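Local structure of cyclohexadienyl dehydratase (Synthetic construct, 5JOS) at residues Gly110-Arg116 with Asp176-Thr182; Ile19-Leu25 with Leu56-Val62; Leu74-Gln79 with Arg96-Ala100; Asp49-Ala53 with Ala86-Val90; Leu126-Pro132 with His151-Lys156. The protein probably catalyses the dehydration and decarboxylation of prephenate and arogenate in phenylalanine biosynthesis, on the scaffold of a periplasmic binding protein. All blocks are in the same frame, centred on the assembly; numbering follows the deposited sequence. Where two conformers were deposited one is given.

Contact 1 (Gly110-Arg116 with Asp176-Thr182); sequences GKTPLVR and DVMITDT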
# COMPACT_ATOMS: atom_id res chain seq x y z
N GLY A 110 2.99 -2.93 7.27
CA GLY A 110 2.99 -4.13 8.08
C GLY A 110 2.33 -3.83 9.39
O GLY A 110 1.14 -3.93 9.48
N LYS A 111 3.14 -3.47 10.38
CA LYS A 111 2.67 -2.88 11.60
C LYS A 111 2.90 -1.38 11.57
O LYS A 111 3.91 -0.94 11.07
CB LYS A 111 3.43 -3.47 12.77
CG LYS A 111 3.37 -5.01 12.90
CD LYS A 111 1.97 -5.53 13.01
CE LYS A 111 1.88 -7.04 13.25
NZ LYS A 111 0.38 -7.37 13.13
N THR A 112 1.97 -0.65 12.17
CA THR A 112 2.01 0.80 12.20
C THR A 112 1.56 1.20 13.64
O THR A 112 0.50 0.74 14.13
CB THR A 112 1.03 1.40 11.17
OG1 THR A 112 1.48 1.09 9.84
CG2 THR A 112 0.99 2.93 11.21
N PRO A 113 2.37 1.99 14.33
CA PRO A 113 1.82 2.55 15.57
C PRO A 113 0.68 3.54 15.36
O PRO A 113 0.67 4.45 14.48
CB PRO A 113 2.99 3.29 16.17
CG PRO A 113 3.81 3.72 14.99
CD PRO A 113 3.57 2.73 13.89
N LEU A 114 -0.23 3.43 16.27
CA LEU A 114 -1.32 4.40 16.36
C LEU A 114 -1.25 5.13 17.67
O LEU A 114 -1.17 4.50 18.73
CB LEU A 114 -2.57 3.58 16.31
CG LEU A 114 -3.91 4.30 16.50
CD1 LEU A 114 -4.21 5.02 15.24
CD2 LEU A 114 -4.99 3.26 16.81
N VAL A 115 -1.26 6.45 17.62
CA VAL A 115 -0.90 7.27 18.78
C VAL A 115 -1.86 8.43 18.85
O VAL A 115 -2.66 8.64 17.91
CB VAL A 115 0.51 7.78 18.66
CG1 VAL A 115 1.49 6.60 18.55
CG2 VAL A 115 0.67 8.78 17.49
N ARG A 116 -1.86 9.18 19.94
CA ARG A 116 -2.66 10.39 19.93
C ARG A 116 -2.12 11.39 18.95
O ARG A 116 -0.90 11.45 18.68
CB ARG A 116 -2.71 11.07 21.32
CG ARG A 116 -3.51 10.25 22.30
CD ARG A 116 -3.59 10.87 23.68
NE ARG A 116 -2.29 10.79 24.32
CZ ARG A 116 -1.77 9.70 24.90
NH1 ARG A 116 -2.41 8.55 24.94
NH2 ARG A 116 -0.60 9.78 25.47
N ASP A 176 -0.43 4.70 25.33
CA ASP A 176 0.25 5.69 24.47
C ASP A 176 0.43 5.28 23.00
O ASP A 176 0.48 6.15 22.11
CB ASP A 176 1.68 5.86 24.99
CG ASP A 176 1.69 6.50 26.38
OD1 ASP A 176 0.92 7.45 26.54
OD2 ASP A 176 2.35 6.02 27.31
N VAL A 177 0.61 3.99 22.77
CA VAL A 177 0.87 3.47 21.41
C VAL A 177 0.21 2.12 21.25
O VAL A 177 0.51 1.19 22.01
CB VAL A 177 2.36 3.22 21.21
CG1 VAL A 177 2.62 2.63 19.81
CG2 VAL A 177 3.23 4.49 21.44
N MET A 178 -0.67 1.98 20.24
CA MET A 178 -1.27 0.70 19.91
C MET A 178 -0.52 0.17 18.70
O MET A 178 -0.31 0.92 17.77
CB MET A 178 -2.76 0.86 19.58
CG MET A 178 -3.37 -0.44 19.09
SD MET A 178 -5.06 -0.04 18.63
CE MET A 178 -5.52 -1.63 17.95
N ILE A 179 -0.05 -1.09 18.77
CA ILE A 179 0.56 -1.78 17.65
C ILE A 179 -0.47 -2.59 16.97
O ILE A 179 -1.11 -3.41 17.61
CB ILE A 179 1.68 -2.76 18.06
CG1 ILE A 179 2.71 -2.00 18.84
CG2 ILE A 179 2.29 -3.44 16.88
CD1 ILE A 179 3.43 -0.89 18.10
N THR A 180 -0.64 -2.33 15.65
CA THR A 180 -1.63 -3.04 14.88
C THR A 180 -1.22 -3.05 13.41
O THR A 180 -0.33 -2.30 13.03
CB THR A 180 -2.99 -2.36 15.10
OG1 THR A 180 -4.02 -3.12 14.49
CG2 THR A 180 -3.00 -1.03 14.55
N ASP A 181 -1.88 -3.86 12.58
CA ASP A 181 -1.68 -3.77 11.12
C ASP A 181 -1.91 -2.39 10.57
O ASP A 181 -2.79 -1.67 11.02
CB ASP A 181 -2.58 -4.72 10.34
CG ASP A 181 -2.23 -6.17 10.57
OD1 ASP A 181 -1.10 -6.53 10.85
OD2 ASP A 181 -3.12 -6.98 10.46
N THR A 182 -1.16 -2.08 9.51
CA THR A 182 -1.19 -0.79 8.89
C THR A 182 -2.65 -0.37 8.54
O THR A 182 -3.08 0.77 8.85
CB THR A 182 -0.32 -0.73 7.68
OG1 THR A 182 1.01 -1.01 8.11
CG2 THR A 182 -0.39 0.65 7.04
O HOH W 1 -0.24 8.83 22.06
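Leu114 and Met178 face each other as an antiparallel hydrogen-bonded pair, and their side chains run alongside one another so that Leu114 CD2 lies 3.8 Å from Met178 SD. Both leave the backbone with CG anti to N (chi1 175° and 174°), which keeps the two chains pointing the same way. On the other face of the sheet, Val177 is shared: its CG1 rests 3.7 Å from Pro113 CB, while CG2 turns to Val115 CG1. Proline has no N-H to give, but Pro113 stands in a non-hydrogen-bonded pair with Ile179, where its N would not face that strand, so no bond between these strands is lost. Leu114 N binds Met178 O, and Met178 N returns the bond to Leu114 O.

Toward Gly110 the pairing ends in a group of polar bonds. Thr182 OG1 accepts from Gly110 N at 2.9 Å and donates to Thr112 OG1 at 2.8 Å. Lys111 NZ meets Asp181 OD1 at 2.8 Å from above the carboxylate plane, and Asn144 and Thr143 bind the same ammonium. At the far end, Arg116 NH2 reaches Asp176 OD1 at 3.0 Å, edge-on from the guanidinium although the two planes stand 67° apart; Arg135 shares that oxygen, and Arg116 NH1 is held by the carbonyls of Ala175 and Val170. A water joins Arg116 N to Asp176 O.

The pair forms the middle of a five-stranded mixed sheet, between strands 135-138 and 195-197. Helices 166-171 and 182-190 cover Leu114, and helix 143-151 packs on Ile179.

Contact 2 (Ile19-Leu25 with Leu56-Val62); sequences IMERGTL and LAKSLGV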
# COMPACT_ATOMS: atom_id res chain seq x y z
N ILE A 19 1.25 -1.40 -26.70
CA ILE A 19 0.42 -0.42 -25.95
C ILE A 19 0.38 0.89 -26.72
O ILE A 19 -0.70 1.45 -26.99
CB ILE A 19 0.97 -0.17 -24.52
CG1 ILE A 19 0.89 -1.45 -23.68
CG2 ILE A 19 0.18 0.92 -23.79
CD1 ILE A 19 1.88 -1.51 -22.52
N MET A 20 1.56 1.37 -27.10
CA MET A 20 1.56 2.64 -27.85
C MET A 20 0.87 2.52 -29.19
O MET A 20 0.05 3.38 -29.53
CB MET A 20 2.95 3.28 -27.99
CG MET A 20 3.12 4.21 -26.78
SD MET A 20 4.80 4.37 -26.28
CE MET A 20 4.54 4.67 -24.57
N GLU A 21 1.08 1.41 -29.89
CA GLU A 21 0.42 1.24 -31.18
C GLU A 21 -1.09 1.09 -31.02
O GLU A 21 -1.79 1.61 -31.85
CB GLU A 21 1.03 0.09 -31.98
CG GLU A 21 2.51 0.33 -32.25
CD GLU A 21 3.18 -0.81 -32.98
OE1 GLU A 21 2.46 -1.48 -33.73
OE2 GLU A 21 4.42 -1.00 -32.85
N ARG A 22 -1.59 0.44 -29.97
CA ARG A 22 -3.04 0.28 -29.80
C ARG A 22 -3.70 1.57 -29.27
O ARG A 22 -4.90 1.75 -29.44
CB ARG A 22 -3.33 -0.86 -28.80
CG ARG A 22 -4.83 -1.11 -28.47
CD ARG A 22 -5.09 -2.31 -27.52
NE ARG A 22 -4.47 -2.14 -26.20
CZ ARG A 22 -3.42 -2.83 -25.70
NH1 ARG A 22 -2.85 -3.80 -26.38
NH2 ARG A 22 -2.93 -2.51 -24.48
N GLY A 23 -2.94 2.41 -28.56
CA GLY A 23 -3.47 3.63 -27.99
C GLY A 23 -4.25 3.49 -26.69
O GLY A 23 -4.94 4.41 -26.26
N THR A 24 -4.16 2.35 -26.03
CA THR A 24 -4.83 2.18 -24.75
C THR A 24 -3.92 1.38 -23.83
O THR A 24 -3.24 0.47 -24.30
CB THR A 24 -6.16 1.44 -24.93
OG1 THR A 24 -7.03 2.19 -25.78
CG2 THR A 24 -6.84 1.23 -23.63
N LEU A 25 -3.91 1.74 -22.54
CA LEU A 25 -3.30 0.93 -21.48
C LEU A 25 -4.40 0.17 -20.82
O LEU A 25 -5.31 0.77 -20.30
CB LEU A 25 -2.60 1.77 -20.47
CG LEU A 25 -2.01 0.99 -19.28
CD1 LEU A 25 -0.86 0.08 -19.71
CD2 LEU A 25 -1.52 1.96 -18.25
N LEU A 56 -0.31 6.97 -15.22
CA LEU A 56 0.56 6.17 -16.07
C LEU A 56 0.15 6.25 -17.55
O LEU A 56 0.98 6.48 -18.41
CB LEU A 56 0.60 4.72 -15.62
CG LEU A 56 1.47 3.73 -16.41
CD1 LEU A 56 2.89 4.25 -16.52
CD2 LEU A 56 1.49 2.35 -15.72
N ALA A 57 -1.13 6.08 -17.85
CA ALA A 57 -1.62 6.18 -19.24
C ALA A 57 -1.24 7.51 -19.86
O ALA A 57 -0.80 7.56 -21.01
CB ALA A 57 -3.14 5.98 -19.33
N LYS A 58 -1.36 8.56 -19.07
CA LYS A 58 -1.12 9.87 -19.58
C LYS A 58 0.38 10.00 -19.82
O LYS A 58 0.80 10.55 -20.79
CB LYS A 58 -1.64 10.87 -18.54
CG LYS A 58 -1.40 12.34 -18.84
CD LYS A 58 -1.96 13.20 -17.69
CE LYS A 58 -2.19 14.68 -18.10
NZ LYS A 58 -1.01 15.56 -17.83
N SER A 59 1.20 9.47 -18.94
CA SER A 59 2.63 9.53 -19.20
C SER A 59 2.99 8.85 -20.57
O SER A 59 3.78 9.28 -21.28
CB SER A 59 3.32 8.73 -18.12
OG SER A 59 4.70 8.73 -18.35
N LEU A 60 2.31 7.75 -20.86
CA LEU A 60 2.51 7.06 -22.05
C LEU A 60 1.91 7.73 -23.26
O LEU A 60 2.21 7.32 -24.39
CB LEU A 60 1.93 5.65 -21.91
CG LEU A 60 2.74 4.76 -20.96
CD1 LEU A 60 1.89 3.56 -20.59
CD2 LEU A 60 4.03 4.25 -21.57
N GLY A 61 1.03 8.69 -23.05
CA GLY A 61 0.36 9.34 -24.17
C GLY A 61 -0.73 8.42 -24.67
O GLY A 61 -0.95 8.41 -25.86
N VAL A 62 -1.38 7.62 -23.82
CA VAL A 62 -2.49 6.74 -24.27
C VAL A 62 -3.73 6.84 -23.38
O VAL A 62 -3.65 7.33 -22.27
CB VAL A 62 -2.08 5.24 -24.36
CG1 VAL A 62 -0.86 5.09 -25.27
CG2 VAL A 62 -1.79 4.63 -22.99
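Val62, Leu25 and Leu60 carry this contact. Val62 is wedged into the turn that links helix 15-22 to strand 24-29: its CB sits 3.5 Å from Gly23 O, and its two methyls straddle the corner. CG1, anti to the carbonyl carbon (chi1 -56°), leans to the end of the helix, near Ile19 O, whereas CG2 reaches the start of the strand, 3.6 Å from Leu25 N and 3.9 Å from Leu25 CB. Shortening Val62 to alanine removes both methyls that fill the corner and is likely to open a gap between Ile19 and Leu25.

Leu25 sends its side chain the other way, into helix 48-60. Its CD2 lies 3.9 Å from Leu56 CG, the two leucines crossing at about a right angle; Leu25 CB passes Ala57 CB. Leu60 CD1 borders both segment ends loosely, 4.4 Å from Leu25 CD2 and 4.5 Å from Ile19 CG2.

Each helix is followed by a glycine of positive phi, Gly23 and Gly61. At Gly61 a Schellman motif, with Val62 N bonded to Ala57 O at 2.9 Å, turns the chain back and delivers Val62 to the corner. The two strands that follow pair in parallel, so helix 48-60 belongs to the crossover between strands 24-29 and 63-68, and Phe220 and Tyr223 of helix 218-233 also pack on Leu25 and Leu60, respectively.

Within the two segments the contact is wholly apolar and rests on shape; directed bonding begins just beyond Val62, where Gly23 and Leu25 bond to the backbone of Lys63.

Contact 3 (Leu74-Gln79 with Arg96-Ala100); sequences LMSDLQ and RQKKA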
# COMPACT_ATOMS: atom_id res chain seq x y z
N LEU A 74 -6.90 -13.27 -10.83
CA LEU A 74 -5.95 -12.21 -11.13
C LEU A 74 -4.74 -12.74 -11.88
O LEU A 74 -4.23 -12.12 -12.83
CB LEU A 74 -5.44 -11.67 -9.83
CG LEU A 74 -4.41 -10.55 -9.84
CD1 LEU A 74 -5.03 -9.29 -10.46
CD2 LEU A 74 -3.91 -10.24 -8.43
N MET A 75 -4.22 -13.87 -11.41
CA MET A 75 -2.96 -14.35 -11.92
C MET A 75 -3.20 -14.96 -13.28
O MET A 75 -2.39 -14.74 -14.16
CB MET A 75 -2.27 -15.37 -10.97
CG MET A 75 -1.90 -14.83 -9.56
SD MET A 75 -1.06 -13.19 -9.77
CE MET A 75 0.22 -13.73 -11.00
N SER A 76 -4.29 -15.71 -13.44
CA SER A 76 -4.51 -16.36 -14.75
C SER A 76 -4.92 -15.33 -15.80
O SER A 76 -4.47 -15.42 -16.93
CB SER A 76 -5.48 -17.56 -14.68
OG SER A 76 -6.68 -17.08 -14.18
N ASP A 77 -5.74 -14.33 -15.44
CA ASP A 77 -6.02 -13.22 -16.35
C ASP A 77 -4.75 -12.53 -16.80
O ASP A 77 -4.52 -12.27 -17.99
CB ASP A 77 -6.93 -12.17 -15.72
CG ASP A 77 -8.33 -12.67 -15.58
OD1 ASP A 77 -8.63 -13.76 -16.10
OD2 ASP A 77 -9.12 -12.04 -14.86
N LEU A 78 -3.87 -12.27 -15.85
CA LEU A 78 -2.62 -11.63 -16.22
C LEU A 78 -1.85 -12.52 -17.19
O LEU A 78 -1.33 -12.06 -18.20
CB LEU A 78 -1.77 -11.38 -14.99
CG LEU A 78 -0.40 -10.72 -15.28
CD1 LEU A 78 -0.63 -9.35 -15.88
CD2 LEU A 78 0.50 -10.56 -14.08
N GLN A 79 -1.75 -13.82 -16.92
CA GLN A 79 -0.97 -14.67 -17.81
C GLN A 79 -1.58 -14.86 -19.21
O GLN A 79 -0.84 -15.19 -20.14
CB GLN A 79 -0.79 -16.03 -17.21
CG GLN A 79 0.30 -16.03 -16.18
CD GLN A 79 0.29 -17.32 -15.41
OE1 GLN A 79 -0.31 -17.39 -14.34
NE2 GLN A 79 0.88 -18.37 -15.98
N ARG A 96 2.80 -14.69 -5.95
CA ARG A 96 2.51 -13.83 -7.08
C ARG A 96 3.77 -13.57 -7.92
O ARG A 96 3.68 -13.44 -9.12
CB ARG A 96 1.91 -12.50 -6.64
CG ARG A 96 0.43 -12.66 -6.22
CD ARG A 96 -0.09 -11.48 -5.41
NE ARG A 96 -1.46 -11.68 -5.01
CZ ARG A 96 -2.13 -10.97 -4.11
NH1 ARG A 96 -1.57 -9.91 -3.56
NH2 ARG A 96 -3.41 -11.29 -3.79
N GLN A 97 4.92 -13.44 -7.29
CA GLN A 97 6.15 -13.25 -8.03
C GLN A 97 6.57 -14.41 -8.86
O GLN A 97 7.38 -14.24 -9.78
CB GLN A 97 7.30 -13.07 -7.10
CG GLN A 97 7.17 -11.74 -6.40
CD GLN A 97 8.12 -11.69 -5.21
OE1 GLN A 97 7.96 -12.46 -4.22
NE2 GLN A 97 9.07 -10.75 -5.25
N LYS A 98 6.11 -15.60 -8.52
CA LYS A 98 6.42 -16.74 -9.34
C LYS A 98 5.86 -16.65 -10.73
O LYS A 98 6.38 -17.25 -11.66
CB LYS A 98 5.89 -18.02 -8.69
CG LYS A 98 6.87 -18.55 -7.66
CD LYS A 98 6.26 -19.62 -6.77
CE LYS A 98 5.75 -20.81 -7.56
NZ LYS A 98 5.63 -22.01 -6.68
N LYS A 99 4.78 -15.95 -10.90
CA LYS A 99 4.08 -15.98 -12.15
C LYS A 99 4.00 -14.61 -12.74
O LYS A 99 3.33 -14.48 -13.75
CB LYS A 99 2.65 -16.47 -11.94
CG LYS A 99 2.52 -17.83 -11.21
CD LYS A 99 1.41 -17.70 -10.15
CE LYS A 99 1.31 -18.88 -9.17
NZ LYS A 99 0.76 -20.04 -9.91
N ALA A 100 4.61 -13.59 -12.11
CA ALA A 100 4.48 -12.19 -12.59
C ALA A 100 5.68 -11.38 -12.17
O ALA A 100 6.43 -11.79 -11.30
CB ALA A 100 3.24 -11.55 -12.03
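Met75 lays its terminal methyl against two residues of the 96-100 segment at once: CE is 3.8 Å from Lys99 CB and 3.9 Å from Ala100 CB. One bond back, Met75 SD touches Arg96 CG at 3.9 Å, with the two chains crossing at about a right angle. The methionine is folded at both outer torsions (chi2 -47°, chi3 -52°), and this bend brings sulfur and methyl to different residues. Beside it, Leu78 CD2 presses on Ala100 CB at 3.6 Å, the tightest apolar approach between the segments. Lys99 takes part through CB, its amine being turned off from the helix, and Gln79 flanks that carbon.

These groups are positioned from both sides. Within helix 74-79, the bond from Gln79 N to Met75 O spans the turn that carries the contact. Arg96 is fixed by Thr93, whose hydroxyl bonds its backbone N, and by the carbonyl of Thr91, which holds NH1. The extended arginine chain then passes Leu74 CD2, with NE 4.4 Å away.

Met212 of strand 205-213 packs beneath Leu74, Met75, Leu78 and Ala100, thereby tying helix 74-79 and the end of helix 94-97 to that strand, while Trp71 and Phe102 touch Arg96.

Contact 4 (Asp49-Ala53 with Ala86-Val90); sequences DIDVA and AMGGV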
# COMPACT_ATOMS: atom_id res chain seq x y z
N ASP A 49 -5.11 3.74 -6.72
CA ASP A 49 -4.47 3.23 -7.90
C ASP A 49 -5.24 3.47 -9.22
O ASP A 49 -4.67 3.24 -10.31
CB ASP A 49 -4.13 1.77 -7.76
CG ASP A 49 -2.94 1.56 -6.86
OD1 ASP A 49 -1.98 2.38 -6.87
OD2 ASP A 49 -2.92 0.52 -6.14
N ILE A 50 -6.48 3.97 -9.09
CA ILE A 50 -7.25 4.40 -10.24
C ILE A 50 -6.69 5.71 -10.63
O ILE A 50 -6.46 5.92 -11.84
CB ILE A 50 -8.72 4.49 -9.94
CG1 ILE A 50 -9.25 3.18 -9.41
CG2 ILE A 50 -9.55 5.00 -11.13
CD1 ILE A 50 -9.12 1.97 -10.30
N ASP A 51 -6.42 6.58 -9.64
CA ASP A 51 -5.73 7.80 -9.92
C ASP A 51 -4.34 7.50 -10.56
O ASP A 51 -3.89 8.20 -11.48
CB ASP A 51 -5.51 8.61 -8.66
CG ASP A 51 -6.74 9.27 -8.15
OD1 ASP A 51 -7.82 9.13 -8.76
OD2 ASP A 51 -6.60 10.05 -7.16
N VAL A 52 -3.58 6.59 -9.98
CA VAL A 52 -2.20 6.31 -10.50
C VAL A 52 -2.29 5.75 -11.94
O VAL A 52 -1.56 6.13 -12.80
CB VAL A 52 -1.51 5.25 -9.63
CG1 VAL A 52 -0.17 4.84 -10.16
CG2 VAL A 52 -1.30 5.73 -8.21
N ALA A 53 -3.22 4.83 -12.17
CA ALA A 53 -3.40 4.27 -13.48
C ALA A 53 -3.59 5.34 -14.53
O ALA A 53 -3.03 5.25 -15.59
CB ALA A 53 -4.60 3.35 -13.50
N ALA A 86 -1.58 -4.96 -13.68
CA ALA A 86 -2.54 -4.96 -12.59
C ALA A 86 -2.24 -3.87 -11.57
O ALA A 86 -1.14 -3.86 -11.03
CB ALA A 86 -2.57 -6.30 -11.95
N MET A 87 -3.21 -2.97 -11.31
CA MET A 87 -2.98 -1.84 -10.46
C MET A 87 -4.18 -1.78 -9.56
O MET A 87 -5.34 -1.51 -10.01
CB MET A 87 -2.91 -0.55 -11.28
CG MET A 87 -1.73 -0.57 -12.25
SD MET A 87 -1.56 0.81 -13.28
CE MET A 87 -0.69 1.96 -12.25
N GLY A 88 -3.93 -2.03 -8.26
CA GLY A 88 -5.04 -2.25 -7.34
C GLY A 88 -4.70 -2.78 -5.95
O GLY A 88 -5.34 -3.74 -5.49
N GLY A 89 -3.81 -2.07 -5.30
CA GLY A 89 -3.21 -2.46 -4.00
C GLY A 89 -2.64 -3.86 -3.92
O GLY A 89 -2.75 -4.50 -2.88
N VAL A 90 -2.03 -4.35 -4.99
CA VAL A 90 -1.56 -5.74 -4.97
C VAL A 90 -0.34 -5.83 -4.09
O VAL A 90 0.69 -5.25 -4.38
CB VAL A 90 -1.20 -6.24 -6.37
CG1 VAL A 90 -0.80 -7.68 -6.36
CG2 VAL A 90 -2.45 -6.15 -7.29
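Asp49, near the start of helix 48-60, passes within 5.5 Å of Gly88, CA to CA, where the chain leaves strand 85-86 in an irregular loop. The helix faces this loop with Asp49, Val52 and Ala53. From Asp49 the carboxylate reaches the second glycine: Gly89 N donates to Asp49 OD2 at 2.9 Å, with an almost straight N-H...O angle of 169°, and arrives nearly in line with the C-O bond. The neighbouring Gly88 N also lies near OD2, but its angle is too poor for a bond.

Met87 supplies the apolar half. Its SD lies 4.0 Å from Ala53 CB, and a bend at the last torsion (chi3 84°) swings CE over the helix to meet Val52 CG1 at 3.6 Å and Ala53 CA at 3.8 Å. Tyr211 of strand 205-213 covers both Val52 and Met87.

The buried carboxylate is thus held through both oxygens, for Asp49 OD1 is hydrogen-bonded to the hydroxyl of Tyr211 and OD2 has a further, weak bond with that of Tyr106. Binding a backbone N-H in this way pins the glycine loop to the helix, while Met87 packs its sulfur and methyl on Val52 and Ala53 alongside.

Contact 5 (Leu126-Pro132 with His151-Lys156); sequences LEDINRP and HLKKAK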
# COMPACT_ATOMS: atom_id res chain seq x y z
N LEU A 126 11.35 3.54 16.02
CA LEU A 126 11.44 2.47 16.98
C LEU A 126 11.99 3.04 18.30
O LEU A 126 11.41 2.79 19.36
CB LEU A 126 12.34 1.38 16.44
CG LEU A 126 12.49 0.18 17.36
CD1 LEU A 126 11.18 -0.51 17.49
CD2 LEU A 126 13.54 -0.77 16.78
N GLU A 127 13.02 3.87 18.22
CA GLU A 127 13.71 4.40 19.38
C GLU A 127 12.74 5.20 20.25
O GLU A 127 12.82 5.17 21.46
CB GLU A 127 14.92 5.31 18.99
CG GLU A 127 16.11 4.62 18.26
CD GLU A 127 15.73 3.82 16.97
OE1 GLU A 127 14.88 4.27 16.13
OE2 GLU A 127 16.29 2.70 16.76
N ASP A 128 11.89 5.97 19.61
CA ASP A 128 10.98 6.85 20.31
C ASP A 128 9.97 6.04 21.11
O ASP A 128 9.44 6.50 22.11
CB ASP A 128 10.19 7.68 19.29
CG ASP A 128 11.03 8.71 18.64
OD1 ASP A 128 12.17 8.76 19.04
OD2 ASP A 128 10.57 9.44 17.75
N ILE A 129 9.68 4.85 20.61
CA ILE A 129 8.58 4.05 21.12
C ILE A 129 9.08 3.06 22.17
O ILE A 129 8.40 2.85 23.18
CB ILE A 129 7.79 3.35 19.97
CG1 ILE A 129 7.12 4.43 19.09
CG2 ILE A 129 6.76 2.38 20.53
CD1 ILE A 129 6.76 3.96 17.71
N ASN A 130 10.24 2.47 21.92
CA ASN A 130 10.82 1.52 22.81
C ASN A 130 11.48 2.22 24.04
O ASN A 130 12.70 2.17 24.21
CB ASN A 130 11.86 0.75 22.03
CG ASN A 130 12.39 -0.42 22.81
OD1 ASN A 130 11.71 -1.04 23.61
ND2 ASN A 130 13.64 -0.71 22.59
N ARG A 131 10.67 2.88 24.86
CA ARG A 131 11.14 3.61 26.08
C ARG A 131 10.28 3.20 27.28
O ARG A 131 9.09 2.91 27.11
CB ARG A 131 10.96 5.12 25.93
CG ARG A 131 11.69 5.71 24.79
CD ARG A 131 13.17 5.58 25.10
NE ARG A 131 13.96 6.34 24.15
CZ ARG A 131 13.98 7.66 24.10
NH1 ARG A 131 13.26 8.39 24.95
NH2 ARG A 131 14.73 8.26 23.19
N PRO A 132 10.85 3.26 28.49
CA PRO A 132 10.16 2.65 29.65
C PRO A 132 8.90 3.41 30.10
O PRO A 132 8.03 2.87 30.76
CB PRO A 132 11.23 2.62 30.75
CG PRO A 132 12.32 3.55 30.29
CD PRO A 132 12.19 3.81 28.82
N HIS A 151 10.46 -6.18 19.80
CA HIS A 151 11.17 -4.97 19.41
C HIS A 151 10.86 -3.88 20.33
O HIS A 151 11.42 -2.81 20.20
CB HIS A 151 10.66 -4.48 18.05
CG HIS A 151 10.88 -5.46 16.94
ND1 HIS A 151 12.10 -5.63 16.36
CD2 HIS A 151 10.04 -6.34 16.34
CE1 HIS A 151 12.02 -6.57 15.44
NE2 HIS A 151 10.77 -7.01 15.40
N LEU A 152 9.93 -4.08 21.25
CA LEU A 152 9.62 -3.01 22.18
C LEU A 152 9.75 -3.43 23.65
O LEU A 152 8.87 -3.12 24.48
CB LEU A 152 8.23 -2.49 21.91
CG LEU A 152 7.95 -2.01 20.49
CD1 LEU A 152 6.45 -1.74 20.36
CD2 LEU A 152 8.76 -0.75 20.14
N LYS A 153 10.86 -4.08 23.95
CA LYS A 153 11.11 -4.66 25.26
C LYS A 153 11.27 -3.62 26.36
O LYS A 153 11.07 -3.95 27.50
CB LYS A 153 12.39 -5.49 25.25
CG LYS A 153 12.24 -6.73 24.40
CD LYS A 153 13.44 -7.66 24.59
CE LYS A 153 13.15 -9.10 24.17
NZ LYS A 153 13.45 -9.35 22.73
N LYS A 154 11.66 -2.39 26.05
CA LYS A 154 11.83 -1.40 27.12
C LYS A 154 10.55 -0.68 27.52
O LYS A 154 10.53 0.02 28.52
CB LYS A 154 12.83 -0.36 26.70
CG LYS A 154 14.19 -0.98 26.42
CD LYS A 154 15.00 -0.04 25.56
CE LYS A 154 16.22 -0.75 25.05
NZ LYS A 154 17.29 0.25 25.12
N ALA A 155 9.51 -0.86 26.72
CA ALA A 155 8.23 -0.24 26.95
C ALA A 155 7.38 -1.10 27.91
O ALA A 155 7.67 -2.25 28.14
CB ALA A 155 7.51 -0.11 25.64
N LYS A 156 6.34 -0.48 28.43
CA LYS A 156 5.41 -1.12 29.30
C LYS A 156 4.24 -1.64 28.44
O LYS A 156 3.34 -0.89 28.02
CB LYS A 156 4.90 -0.09 30.29
CG LYS A 156 4.09 -0.69 31.43
CD LYS A 156 3.68 0.37 32.48
CE LYS A 156 4.82 1.27 32.99
NZ LYS A 156 4.83 2.61 32.31
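Asn130 OD1 accepts a hydrogen bond from Lys154 N at 2.8 Å, the donor tilted 19° from the carbonyl plane and the N-H...O angle 154°. Lys154 is the third residue of a type I beta turn from Leu152 to Ala155, closed by Ala155 N on Leu152 O, so the amide oxygen fastens on the turn's own backbone. With CG anti to the backbone N (chi1 -171°), the asparagine reaches across to it. The other end of the amide is covered by the lysine chain, which crosses at about a right angle and brings Lys154 CD to 3.3 Å from Asn130 ND2. A leucine in place of Asn130 would probably leave Lys154 N without this acceptor and the turn less firmly tied to helix 126-129.

Asn130 itself is set by the helix end: Leu126 O accepts from both Ile129 N and Asn130 N, and Asn130 then centres an inverse gamma turn. Beyond it the chain runs along the second segment, where Ala155 CA makes a CH...O contact with Arg131 O at 3.3 Å.

The apolar side is built on Leu152. Its CD2 fits between Leu126 CD1, at 3.6 Å, and Ile129 CG2, at 3.7 Å, while Leu126 CD1 also touches His151 O.

The contact thus joins short helix 126-129 to the loop between helix 143-151 and strand 156-159. Phe204 packs on both Leu126 and Ile129, and Phe147 of helix 143-151 meets the ring of His151. Lys156 begins strand 156-159, pairing through its backbone with Val134 and Val136 at the edge of the sheet.

The contacts fall into two groups, consistent with the two lobes of a periplasmic binding protein. Contacts 2, 3 and 4 lie in one: helix 48-60 serves both 2 and 4, which meet where Leu56 packs on Met87, and contact 3 touches 4 through Leu74 on Ala86. Contacts 1 and 5 form the other, joined by Ile179 on Leu152 and Pro113 on Ile129, with centres about 13 Å apart, whereas those of contacts 2 and 5 are about 49 Å apart. Contacts 1 and 4 are buried, the first joined by strand pairing and salt bridges, the second by one carboxylate-to-backbone bond; 2 and 3 are partly buried and purely packed; 5, at the surface, combines one side-chain bond with a small aliphatic cluster.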